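Local coordinates for protein yahD a copper inducible hydrolase (Lactococcus lactis subsp. lactis, PDB 3OG9) that is a copper-inducible protein of the alpha/beta hydrolase fold that probably acts as a hydrolase and binds D-malate in its pocket, at residues Asp149-Ala157 and Glu197-Thr208. Residues are numbered along the deposited sequence; the frame is centred on the assembly and turned at random.
Unlike the reference sequence in segment 197-208: K202 (reference Asn).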
ATOM      1  N   ASP A 149       2.776   9.340 -15.513  1.00 12.56           N
ATOM      2  CA  ASP A 149       3.012   8.095 -16.268  1.00 11.99           C
ATOM      3  C   ASP A 149       2.628   6.820 -15.478  1.00 11.46           C
ATOM      4  O   ASP A 149       2.764   5.715 -15.991  1.00 10.86           O
ATOM      5  CB  ASP A 149       4.493   8.015 -16.669  1.00 13.02           C
ATOM      6  CG  ASP A 149       5.456   8.087 -15.459  1.00 17.09           C
ATOM      7  OD1 ASP A 149       5.138   8.715 -14.399  1.00 18.87           O
ATOM      8  OD2 ASP A 149       6.575   7.541 -15.589  1.00 23.22           O
ATOM      9  N   LYS A 150       2.189   6.987 -14.227  1.00  9.81           N
ATOM     10  CA  LYS A 150       2.068   5.877 -13.287  1.00  8.56           C
ATOM     11  C   LYS A 150       0.730   5.146 -13.393  1.00  8.31           C
ATOM     12  O   LYS A 150      -0.296   5.748 -13.753  1.00  9.17           O
ATOM     13  CB  LYS A 150       2.265   6.386 -11.841  1.00  9.38           C
ATOM     14  CG  LYS A 150       3.585   7.135 -11.624  1.00  7.99           C
ATOM     15  CD  LYS A 150       4.773   6.240 -11.766  1.00  8.26           C
ATOM     16  CE  LYS A 150       6.005   6.937 -11.175  1.00 11.50           C
ATOM     17  NZ  LYS A 150       7.089   5.966 -11.222  1.00 11.04           N
ATOM     18  N   HIS A 151       0.757   3.847 -13.098  1.00  7.37           N
ATOM     19  CA  HIS A 151      -0.427   3.009 -13.132  1.00  7.29           C
ATOM     20  C   HIS A 151      -0.688   2.483 -11.730  1.00  5.86           C
ATOM     21  O   HIS A 151       0.232   2.068 -11.022  1.00  6.85           O
ATOM     22  CB  HIS A 151      -0.231   1.858 -14.109  1.00  7.85           C
ATOM     23  CG  HIS A 151      -0.432   2.259 -15.538  1.00 10.81           C
ATOM     24  ND1 HIS A 151      -1.656   2.160 -16.164  1.00 11.76           N
ATOM     25  CD2 HIS A 151       0.424   2.759 -16.460  1.00 10.94           C
ATOM     26  CE1 HIS A 151      -1.548   2.593 -17.408  1.00 13.29           C
ATOM     27  NE2 HIS A 151      -0.303   2.978 -17.607  1.00 10.51           N
ATOM     28  N   VAL A 152      -1.942   2.546 -11.309  1.00  3.71           N
ATOM     29  CA  VAL A 152      -2.279   2.225  -9.926  1.00  4.29           C
ATOM     30  C   VAL A 152      -3.593   1.442  -9.951  1.00  3.88           C
ATOM     31  O   VAL A 152      -4.529   1.832 -10.669  1.00  5.00           O
ATOM     32  CB  VAL A 152      -2.455   3.533  -9.067  1.00  3.32           C
ATOM     33  CG1 VAL A 152      -3.106   3.207  -7.698  1.00  3.35           C
ATOM     34  CG2 VAL A 152      -1.079   4.207  -8.836  1.00  6.47           C
ATOM     35  N   PHE A 153      -3.649   0.346  -9.199  1.00  3.58           N
ATOM     36  CA  PHE A 153      -4.874  -0.489  -9.061  1.00  3.94           C
ATOM     37  C   PHE A 153      -5.453  -0.269  -7.658  1.00  3.88           C
ATOM     38  O   PHE A 153      -4.687  -0.312  -6.679  1.00  4.05           O
ATOM     39  CB  PHE A 153      -4.474  -1.980  -9.189  1.00  3.70           C
ATOM     40  CG  PHE A 153      -5.642  -2.962  -9.006  1.00  4.62           C
ATOM     41  CD1 PHE A 153      -6.317  -3.467 -10.108  1.00  6.89           C
ATOM     42  CD2 PHE A 153      -6.009  -3.394  -7.741  1.00  5.14           C
ATOM     43  CE1 PHE A 153      -7.378  -4.387  -9.936  1.00  6.19           C
ATOM     44  CE2 PHE A 153      -7.075  -4.315  -7.541  1.00  8.15           C
ATOM     45  CZ  PHE A 153      -7.766  -4.786  -8.648  1.00  4.47           C
ATOM     46  N   LEU A 154      -6.769   0.001  -7.567  1.00  4.74           N
ATOM     47  CA  LEU A 154      -7.444   0.218  -6.297  1.00  4.38           C
ATOM     48  C   LEU A 154      -8.674  -0.633  -6.233  1.00  5.44           C
ATOM     49  O   LEU A 154      -9.451  -0.686  -7.207  1.00  6.71           O
ATOM     50  CB  LEU A 154      -7.915   1.680  -6.133  1.00  4.36           C
ATOM     51  CG  LEU A 154      -6.878   2.783  -6.271  1.00  4.13           C
ATOM     52  CD1 LEU A 154      -7.557   4.169  -6.290  1.00  5.65           C
ATOM     53  CD2 LEU A 154      -5.843   2.731  -5.149  1.00  4.28           C
ATOM     54  N   SER A 155      -8.904  -1.254  -5.086  1.00  4.88           N
ATOM     55  CA  SER A 155     -10.226  -1.896  -4.880  1.00  4.83           C
ATOM     56  C   SER A 155     -11.043  -1.087  -3.880  1.00  5.61           C
ATOM     57  O   SER A 155     -10.477  -0.403  -3.032  1.00  4.59           O
ATOM     58  CB  SER A 155     -10.081  -3.316  -4.380  1.00  5.03           C
ATOM     59  OG  SER A 155      -9.576  -3.340  -3.060  1.00  6.69           O
ATOM     60  N   TYR A 156     -12.375  -1.229  -3.966  1.00  6.19           N
ATOM     61  CA  TYR A 156     -13.283  -0.571  -3.067  1.00  7.52           C
ATOM     62  C   TYR A 156     -14.515  -1.482  -2.944  1.00  8.52           C
ATOM     63  O   TYR A 156     -14.883  -2.143  -3.919  1.00  8.72           O
ATOM     64  CB  TYR A 156     -13.637   0.787  -3.696  1.00  8.63           C
ATOM     65  CG  TYR A 156     -14.783   1.491  -3.058  1.00 12.59           C
ATOM     66  CD1 TYR A 156     -14.634   2.116  -1.804  1.00 12.31           C
ATOM     67  CD2 TYR A 156     -16.037   1.525  -3.688  1.00 11.58           C
ATOM     68  CE1 TYR A 156     -15.720   2.757  -1.194  1.00 16.20           C
ATOM     69  CE2 TYR A 156     -17.114   2.178  -3.094  1.00 15.22           C
ATOM     70  CZ  TYR A 156     -16.952   2.792  -1.857  1.00 15.51           C
ATOM     71  OH  TYR A 156     -18.035   3.423  -1.254  1.00 17.07           O
ATOM     72  N   ALA A 157     -15.132  -1.546  -1.765  1.00  7.99           N
ATOM     73  CA  ALA A 157     -16.475  -2.150  -1.690  1.00  9.65           C
ATOM     74  C   ALA A 157     -17.481  -1.109  -1.187  1.00 10.75           C
ATOM     75  O   ALA A 157     -17.169  -0.372  -0.267  1.00  9.30           O
ATOM     76  CB  ALA A 157     -16.470  -3.384  -0.779  1.00  9.06           C
ATOM     77  N   GLU A 197     -10.799  -9.962  -6.057  1.00  7.28           N
ATOM     78  CA  GLU A 197     -10.017  -8.726  -6.289  1.00  7.77           C
ATOM     79  C   GLU A 197      -8.544  -9.021  -6.517  1.00  6.57           C
ATOM     80  O   GLU A 197      -7.883  -8.315  -7.270  1.00  5.26           O
ATOM     81  CB  GLU A 197     -10.219  -7.668  -5.198  1.00  6.78           C
ATOM     82  CG  GLU A 197      -9.601  -7.980  -3.847  1.00  9.56           C
ATOM     83  CD  GLU A 197     -10.099  -6.975  -2.791  1.00  9.22           C
ATOM     84  OE1 GLU A 197     -11.074  -7.269  -2.088  1.00  9.85           O
ATOM     85  OE2 GLU A 197      -9.546  -5.861  -2.720  1.00 12.81           O
ATOM     86  N   VAL A 198      -8.033 -10.063  -5.870  1.00  6.27           N
ATOM     87  CA  VAL A 198      -6.660 -10.512  -6.113  1.00  6.52           C
ATOM     88  C   VAL A 198      -6.422 -11.027  -7.560  1.00  7.42           C
ATOM     89  O   VAL A 198      -5.396 -10.690  -8.204  1.00  7.60           O
ATOM     90  CB  VAL A 198      -6.218 -11.519  -5.042  1.00  6.42           C
ATOM     91  CG1 VAL A 198      -4.873 -12.156  -5.398  1.00  6.24           C
ATOM     92  CG2 VAL A 198      -6.177 -10.818  -3.712  1.00  4.31           C
ATOM     93  N   LEU A 199      -7.356 -11.816  -8.079  1.00  6.74           N
ATOM     94  CA  LEU A 199      -7.277 -12.202  -9.500  1.00  8.09           C
ATOM     95  C   LEU A 199      -7.376 -10.999 -10.456  1.00  7.03           C
ATOM     96  O   LEU A 199      -6.713 -10.980 -11.505  1.00  7.86           O
ATOM     97  CB  LEU A 199      -8.309 -13.282  -9.849  1.00  8.55           C
ATOM     98  CG  LEU A 199      -8.068 -14.617  -9.122  1.00 12.23           C
ATOM     99  CD1 LEU A 199      -9.080 -15.675  -9.591  1.00 18.15           C
ATOM    100  CD2 LEU A 199      -6.646 -15.121  -9.363  1.00 17.58           C
ATOM    101  N   ALA A 200      -8.203 -10.018 -10.104  1.00  6.44           N
ATOM    102  CA  ALA A 200      -8.345  -8.802 -10.896  1.00  6.68           C
ATOM    103  C   ALA A 200      -7.000  -8.052 -10.958  1.00  6.09           C
ATOM    104  O   ALA A 200      -6.581  -7.532 -12.013  1.00  4.96           O
ATOM    105  CB  ALA A 200      -9.438  -7.920 -10.331  1.00  6.15           C
ATOM    106  N   ALA A 201      -6.304  -8.019  -9.818  1.00  6.06           N
ATOM    107  CA  ALA A 201      -4.988  -7.343  -9.741  1.00  5.63           C
ATOM    108  C   ALA A 201      -3.923  -8.101 -10.540  1.00  6.01           C
ATOM    109  O   ALA A 201      -3.126  -7.495 -11.288  1.00  5.24           O
ATOM    110  CB  ALA A 201      -4.569  -7.202  -8.282  1.00  4.98           C
ATOM    111  N   LYS A 202      -3.938  -9.435 -10.420  1.00  6.26           N
ATOM    112  CA  LYS A 202      -3.110 -10.329 -11.251  1.00  6.40           C
ATOM    113  C   LYS A 202      -3.300 -10.048 -12.751  1.00  6.02           C
ATOM    114  O   LYS A 202      -2.340  -9.886 -13.526  1.00  4.63           O
ATOM    115  CB  LYS A 202      -3.480 -11.797 -10.940  1.00  7.14           C
ATOM    116  CG  LYS A 202      -2.634 -12.863 -11.680  1.00  7.64           C
ATOM    117  CD  LYS A 202      -3.083 -14.280 -11.297  1.00  7.84           C
ATOM    118  CE  LYS A 202      -2.283 -15.359 -12.072  1.00 12.05           C
ATOM    119  NZ  LYS A 202      -0.815 -15.376 -11.723  1.00 14.64           N
ATOM    120  N   LYS A 203      -4.549  -9.979 -13.164  1.00  7.44           N
ATOM    121  CA  LYS A 203      -4.855  -9.697 -14.566  1.00  9.10           C
ATOM    122  C   LYS A 203      -4.386  -8.302 -14.970  1.00  8.64           C
ATOM    123  O   LYS A 203      -3.760  -8.103 -16.025  1.00  8.57           O
ATOM    124  CB  LYS A 203      -6.346  -9.879 -14.813  1.00  9.15           C
ATOM    125  CG  LYS A 203      -6.816  -9.584 -16.246  1.00 12.66           C
ATOM    126  CD  LYS A 203      -8.263 -10.099 -16.382  1.00 18.33           C
ATOM    127  CE  LYS A 203      -9.099  -9.266 -17.321  1.00 23.87           C
ATOM    128  NZ  LYS A 203      -8.345  -8.929 -18.554  1.00 24.21           N
ATOM    129  N   TRP A 204      -4.683  -7.325 -14.130  1.00  8.80           N
ATOM    130  CA  TRP A 204      -4.247  -5.948 -14.371  1.00  8.38           C
ATOM    131  C   TRP A 204      -2.728  -5.852 -14.504  1.00  9.28           C
ATOM    132  O   TRP A 204      -2.227  -5.216 -15.440  1.00  8.88           O
ATOM    133  CB  TRP A 204      -4.713  -5.054 -13.239  1.00  8.19           C
ATOM    134  CG  TRP A 204      -4.241  -3.626 -13.316  1.00  6.73           C
ATOM    135  CD1 TRP A 204      -4.797  -2.620 -14.049  1.00  7.26           C
ATOM    136  CD2 TRP A 204      -3.146  -3.044 -12.596  1.00  7.66           C
ATOM    137  NE1 TRP A 204      -4.125  -1.438 -13.827  1.00  8.79           N
ATOM    138  CE2 TRP A 204      -3.105  -1.665 -12.940  1.00  7.13           C
ATOM    139  CE3 TRP A 204      -2.198  -3.544 -11.697  1.00  6.96           C
ATOM    140  CZ2 TRP A 204      -2.153  -0.790 -12.424  1.00  6.46           C
ATOM    141  CZ3 TRP A 204      -1.238  -2.642 -11.154  1.00  8.45           C
ATOM    142  CH2 TRP A 204      -1.250  -1.287 -11.506  1.00  6.02           C
ATOM    143  N   LEU A 205      -1.992  -6.526 -13.619  1.00  9.75           N
ATOM    144  CA  LEU A 205      -0.536  -6.502 -13.717  1.00 10.79           C
ATOM    145  C   LEU A 205      -0.007  -7.069 -15.046  1.00 12.19           C
ATOM    146  O   LEU A 205       0.913  -6.482 -15.622  1.00 11.73           O
ATOM    147  CB  LEU A 205       0.133  -7.211 -12.528  1.00 10.23           C
ATOM    148  CG  LEU A 205       1.629  -6.920 -12.347  1.00 12.92           C
ATOM    149  CD1 LEU A 205       1.934  -5.443 -12.099  1.00 11.75           C
ATOM    150  CD2 LEU A 205       2.164  -7.715 -11.184  1.00 10.18           C
ATOM    151  N   THR A 206      -0.580  -8.182 -15.532  1.00 13.17           N
ATOM    152  CA  THR A 206      -0.241  -8.705 -16.889  1.00 15.38           C
ATOM    153  C   THR A 206      -0.463  -7.694 -18.024  1.00 16.18           C
ATOM    154  O   THR A 206       0.249  -7.705 -19.033  1.00 15.95           O
ATOM    155  CB  THR A 206      -0.986 -10.030 -17.261  1.00 15.90           C
ATOM    156  OG1 THR A 206      -2.341  -9.760 -17.664  1.00 17.16           O
ATOM    157  CG2 THR A 206      -0.964 -10.992 -16.103  1.00 16.68           C
ATOM    158  N   GLU A 207      -1.452  -6.825 -17.854  1.00 17.27           N
ATOM    159  CA  GLU A 207      -1.762  -5.786 -18.840  1.00 19.20           C
ATOM    160  C   GLU A 207      -0.854  -4.596 -18.740  1.00 20.05           C
ATOM    161  O   GLU A 207      -0.550  -3.966 -19.747  1.00 20.23           O
ATOM    162  CB  GLU A 207      -3.207  -5.311 -18.687  1.00 19.48           C
ATOM    163  CG  GLU A 207      -4.191  -6.403 -18.984  1.00 22.23           C
ATOM    164  CD  GLU A 207      -5.592  -6.081 -18.528  1.00 28.04           C
ATOM    165  OE1 GLU A 207      -5.858  -4.912 -18.189  1.00 29.43           O
ATOM    166  OE2 GLU A 207      -6.432  -7.004 -18.505  1.00 29.83           O
ATOM    167  N   THR A 208      -0.457  -4.232 -17.520  0.50 20.36           N
ATOM    168  CA  THR A 208       0.331  -3.003 -17.312  0.50 21.12           C
ATOM    169  C   THR A 208       1.828  -3.246 -17.141  0.50 22.67           C
ATOM    170  O   THR A 208       2.637  -2.345 -17.389  0.50 23.11           O
ATOM    171  CB  THR A 208      -0.143  -2.194 -16.078  0.50 20.83           C
ATOM    172  OG1 THR A 208      -0.090  -3.022 -14.910  0.50 18.07           O
ATOM    173  CG2 THR A 208      -1.551  -1.652 -16.273  0.50 19.67           C
TER
HETATM  174  O   HOH W   1      -3.947   1.548 -14.679  1.00  7.62           O
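F153 and W204 carry most of this helix-on-sheet contact, in which the C-terminal helix of an alpha/beta hydrolase fold packs on one face of the central sheet. Strand 151-156, between strands 129-133 and 181-186, runs nearly antiparallel to helix 197-208, at 166°, with the axes 9.7 Å apart. H151, F153 and S155 point at the helix, while L154 and Y156 face helix 165-177 on the other side of the sheet.

F153 reaches over A201 because its chi1 of 178° swings CG away from the backbone N; A201 CB sits 4.0 Å from the centroid of the F153 ring as a CH-pi contact, and A200 CB touches CZ. The W204 indole lies between strand and helix. F153 CB stands 3.7 Å from the centroid of the six-membered ring of W204, close to the normal, and the F153 ring is inclined at 53° to the five-membered ring of W204. In the conformer modelled here T208 OG1 stands over the opposite face of the indole while bonding back to W204 O, which also accepts T208 N. At the indole edge CZ2 meets V152 N at 3.5 Å, and a water joins W204 NE1 to H151 ND1. Replacing W204 with an alanine would probably open a gap beside F153 CB and leave that water without its indole donor.

Toward the malate-pocket end, S155 OG donates to E197 OE2 at 2.5 Å, meeting the oxygen nearly along its C-O axis. H134 holds both partners, its backbone N bonding S155 OG and its NE2 E197 OE1, and S155 lies about 8 Å from malate-binding H191, side chain to side chain. An apolar aromatic middle thus probably sets the spacing of helix and strand, and at the pocket end a buried carboxylate, gripped through both oxygens, ties them together.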